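Local coordinates for MGS-M5 (PDB 4Q3N), which is probably an L-lactate dehydrogenase, interconverting lactate and pyruvate with a nicotinamide cofactor bound to its Rossmann-fold domain, at residues D208-H211 with I212-K215; V216-A219 with A220-I224. All coordinates share one frame; numbering follows the deposited sequence.

Interaction 1: residues D208-H211 with I212-K215; sequences DLEH and IYLK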
# COMPACT_ATOMS: atom_id res chain seq x y z
N ASP A 208 28.45 22.96 2.51
CA ASP A 208 27.76 21.77 2.95
C ASP A 208 27.88 20.68 1.90
O ASP A 208 27.77 19.48 2.21
CB ASP A 208 26.26 22.09 3.24
CG ASP A 208 26.11 23.10 4.34
OD1 ASP A 208 26.96 23.12 5.29
OD2 ASP A 208 25.16 23.91 4.25
N LEU A 209 28.05 21.08 0.64
CA LEU A 209 28.00 20.13 -0.47
C LEU A 209 29.18 19.17 -0.38
O LEU A 209 29.03 17.98 -0.54
CB LEU A 209 28.03 20.85 -1.83
CG LEU A 209 26.82 21.76 -2.13
CD1 LEU A 209 26.87 22.33 -3.56
CD2 LEU A 209 25.52 21.03 -1.84
N GLU A 210 30.37 19.72 -0.13
CA GLU A 210 31.57 18.89 -0.04
C GLU A 210 31.42 17.98 1.17
O GLU A 210 31.74 16.79 1.10
CB GLU A 210 32.84 19.75 0.04
CG GLU A 210 34.19 18.97 0.03
CD GLU A 210 34.45 18.17 -1.26
OE1 GLU A 210 33.78 18.40 -2.30
OE2 GLU A 210 35.34 17.29 -1.22
N HIS A 211 30.87 18.51 2.26
CA HIS A 211 30.65 17.68 3.45
C HIS A 211 29.73 16.51 3.14
O HIS A 211 29.97 15.38 3.54
CB HIS A 211 30.04 18.48 4.58
CG HIS A 211 29.76 17.64 5.77
ND1 HIS A 211 28.49 17.24 6.13
CD2 HIS A 211 30.59 17.07 6.67
CE1 HIS A 211 28.55 16.49 7.21
NE2 HIS A 211 29.82 16.37 7.56
N ILE A 212 28.64 16.81 2.43
CA ILE A 212 27.67 15.78 2.07
C ILE A 212 28.31 14.70 1.19
O ILE A 212 28.06 13.50 1.40
CB ILE A 212 26.42 16.43 1.33
CG1 ILE A 212 25.61 17.22 2.36
CG2 ILE A 212 25.59 15.34 0.65
CD1 ILE A 212 24.46 18.20 1.76
N TYR A 213 29.14 15.11 0.23
CA TYR A 213 29.86 14.12 -0.58
C TYR A 213 30.70 13.20 0.33
O TYR A 213 30.65 11.97 0.20
CB TYR A 213 30.73 14.82 -1.65
CG TYR A 213 31.90 13.97 -2.17
CD1 TYR A 213 31.71 12.91 -3.08
CD2 TYR A 213 33.17 14.24 -1.75
CE1 TYR A 213 32.86 12.14 -3.53
CE2 TYR A 213 34.26 13.52 -2.17
CZ TYR A 213 34.11 12.47 -3.05
OH TYR A 213 35.27 11.78 -3.40
N LEU A 214 31.43 13.79 1.26
CA LEU A 214 32.25 13.00 2.19
C LEU A 214 31.40 12.03 3.00
O LEU A 214 31.75 10.85 3.15
CB LEU A 214 33.04 13.92 3.12
CG LEU A 214 34.05 14.84 2.42
CD1 LEU A 214 34.89 15.72 3.38
CD2 LEU A 214 34.98 14.02 1.54
N LYS A 215 30.25 12.51 3.48
CA LYS A 215 29.33 11.65 4.24
C LYS A 215 28.87 10.47 3.40
O LYS A 215 28.76 9.33 3.87
CB LYS A 215 28.06 12.44 4.69
CG LYS A 215 28.26 13.38 5.86
CD LYS A 215 28.54 12.58 7.14
CE LYS A 215 27.33 11.71 7.54
NZ LYS A 215 26.06 12.45 7.86
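Four consecutive backbone bonds tie D208-H211 to I212-K215, each running from an amide to the carbonyl four residues earlier. I212 N gives its proton to D208 O at 2.8 Å, and K215 N reaches H211 O at 2.9 Å. Y213 N to L209 O and L214 N to E210 O complete the set. This is regular alpha-helix near the start of helix 206-227, in the alpha/beta C-terminal domain of the lactate/malate dehydrogenase family. On the side facing helix 147-161, I212 packs against L153, E156 and Y160, and its CG1 sits 3.1 Å from D208 O. K215 works on the same side: its chain bends at chi2, chi3 and chi4, and NZ makes a salt bridge with E156. The lysine chain runs alongside the imidazole of H211, with K215 CG 3.4 Å from H211 CE1. H211 can meet it because its CG is anti to the backbone N (chi1 178°), and its ND1 makes a weak hydrogen bond to Y160 OH. With an alanine in place of the lysine, E156 would probably lose this salt-bridge mate, and the H211 ring, no longer flanked by methylenes, would be freer to turn. A second pair lies on another side of the helix, where E210 and Y213 point the same way and E210 OE2 comes 3.8 Å from Y213 CD2. The carboxylate and ring planes are 43° apart, so the two groups are not stacked; Y213 OH hydrogen-bonds R217 NH1. Between these pairs L214 folds its branch over the preceding turn, bringing L214 CG within 3.3 Å of E210 O.

Interaction 2: residues V216-A219 with A220-I224; sequences VRDA and AYEII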
# COMPACT_ATOMS: atom_id res chain seq x y z
N VAL A 216 28.54 10.76 2.16
CA VAL A 216 28.11 9.68 1.27
C VAL A 216 29.24 8.68 1.02
O VAL A 216 29.04 7.46 1.09
CB VAL A 216 27.59 10.25 -0.07
CG1 VAL A 216 27.38 9.13 -1.12
CG2 VAL A 216 26.29 11.02 0.15
N ARG A 217 30.44 9.20 0.76
CA ARG A 217 31.64 8.37 0.59
C ARG A 217 31.93 7.42 1.77
O ARG A 217 32.32 6.27 1.57
CB ARG A 217 32.89 9.26 0.41
CG ARG A 217 33.09 9.90 -0.94
CD ARG A 217 33.96 9.06 -1.89
NE ARG A 217 35.00 8.28 -1.24
CZ ARG A 217 36.28 8.66 -1.12
NH1 ARG A 217 36.69 9.83 -1.59
NH2 ARG A 217 37.15 7.85 -0.51
N ASP A 218 31.72 7.92 2.99
CA ASP A 218 32.11 7.24 4.23
C ASP A 218 30.98 6.42 4.83
O ASP A 218 31.19 5.73 5.82
CB ASP A 218 32.56 8.25 5.26
CG ASP A 218 33.46 7.67 6.34
OD1 ASP A 218 34.34 6.80 6.05
OD2 ASP A 218 33.32 8.15 7.48
N ALA A 219 29.78 6.50 4.23
CA ALA A 219 28.58 5.88 4.83
C ALA A 219 28.68 4.38 5.08
O ALA A 219 28.37 3.91 6.17
CB ALA A 219 27.34 6.17 3.97
N ALA A 220 29.13 3.61 4.10
CA ALA A 220 29.30 2.17 4.30
C ALA A 220 30.25 1.87 5.44
O ALA A 220 29.99 1.01 6.29
CB ALA A 220 29.81 1.51 3.02
N TYR A 221 31.41 2.51 5.41
CA TYR A 221 32.39 2.28 6.46
C TYR A 221 31.80 2.56 7.83
O TYR A 221 32.03 1.84 8.82
CB TYR A 221 33.64 3.17 6.28
CG TYR A 221 34.63 2.95 7.39
CD1 TYR A 221 34.52 3.62 8.60
CD2 TYR A 221 35.69 2.06 7.21
CE1 TYR A 221 35.45 3.38 9.64
CE2 TYR A 221 36.61 1.84 8.21
CZ TYR A 221 36.49 2.50 9.43
OH TYR A 221 37.41 2.30 10.42
N GLU A 222 31.08 3.66 7.89
CA GLU A 222 30.51 4.13 9.14
C GLU A 222 29.54 3.07 9.70
O GLU A 222 29.57 2.74 10.90
CB GLU A 222 29.81 5.48 8.89
CG GLU A 222 29.46 6.28 10.08
CD GLU A 222 30.64 6.50 11.03
OE1 GLU A 222 31.56 7.27 10.66
OE2 GLU A 222 30.62 5.89 12.13
N ILE A 223 28.68 2.55 8.83
CA ILE A 223 27.70 1.57 9.26
C ILE A 223 28.40 0.25 9.65
O ILE A 223 28.16 -0.30 10.72
CB ILE A 223 26.65 1.35 8.17
CG1 ILE A 223 25.72 2.59 8.08
CG2 ILE A 223 25.75 0.09 8.51
CD1 ILE A 223 24.93 2.74 6.68
N ILE A 224 29.28 -0.23 8.79
CA ILE A 224 30.05 -1.45 9.07
C ILE A 224 30.75 -1.36 10.39
O ILE A 224 30.76 -2.33 11.16
CB ILE A 224 31.08 -1.72 7.96
CG1 ILE A 224 30.35 -2.13 6.66
CG2 ILE A 224 32.11 -2.80 8.37
CD1 ILE A 224 31.18 -1.87 5.40
O HOH W 1 32.49 3.81 2.98
O HOH W 2 29.96 4.50 1.38
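D218 meets both Y221 and E222 one turn further along the helix. Its CG lies anti to the backbone N (chi1 -158°), beside the carbonyl carbon, which carries the carboxylate forward to that turn. Its OD1 lies 3.7 Å from Y221 CB, and the carboxylate and phenol planes are nearly parallel, 11° apart, as the two side chains run side by side. Its OD2 comes 3.7 Å from E222 OE1, the two carboxylates turned almost at right angles; this approach of like charges is probably eased by the salt bridge from E222 OE2 to R226. The backbone holds E222 in place, since E222 N bonds D218 O at 2.9 Å, and I223 N bonds A219 O at 3.0 Å. Just before these bonds helix 206-227 is kinked: the amides of A220 and Y221 have no bond to the turn before and turn to water. One water bridges R217 O and Y221 N, accepting from the amide at 3.0 Å, while a second accepts from A220 N and lies 3.0 Å from R217 O. The kinked long helix probably corresponds to the alpha1G-alpha2G helix of lactate dehydrogenases. At the bend A219 N makes a weak bond to V216 O, 3.4 Å long. On the buried side A219 and I223 lie against R152 of helix 147-161 and H50 of the second subunit, whose M46 packs on E222.

Interactions 1 and 2 are successive lengths of helix 206-227, their centres 13 Å apart, and they differ in regularity: 208-215 keeps its backbone bonds, whereas 216-224 carries a kink bridged by water. R217, the partner of Y213, already belongs to interaction 2. Both lean on helix 147-161, but another subunit touches only interaction 2, so the helix passes from an end clear of other subunits into the assembly's interface. The sodium ion, bound at I198, M201 and I204, lies about 7 Å from the D208 side chain. An acetate, probably from the crystallisation liquor, lies about 4 Å from the L214 side chain, and an acetate about 3 Å from that of D218.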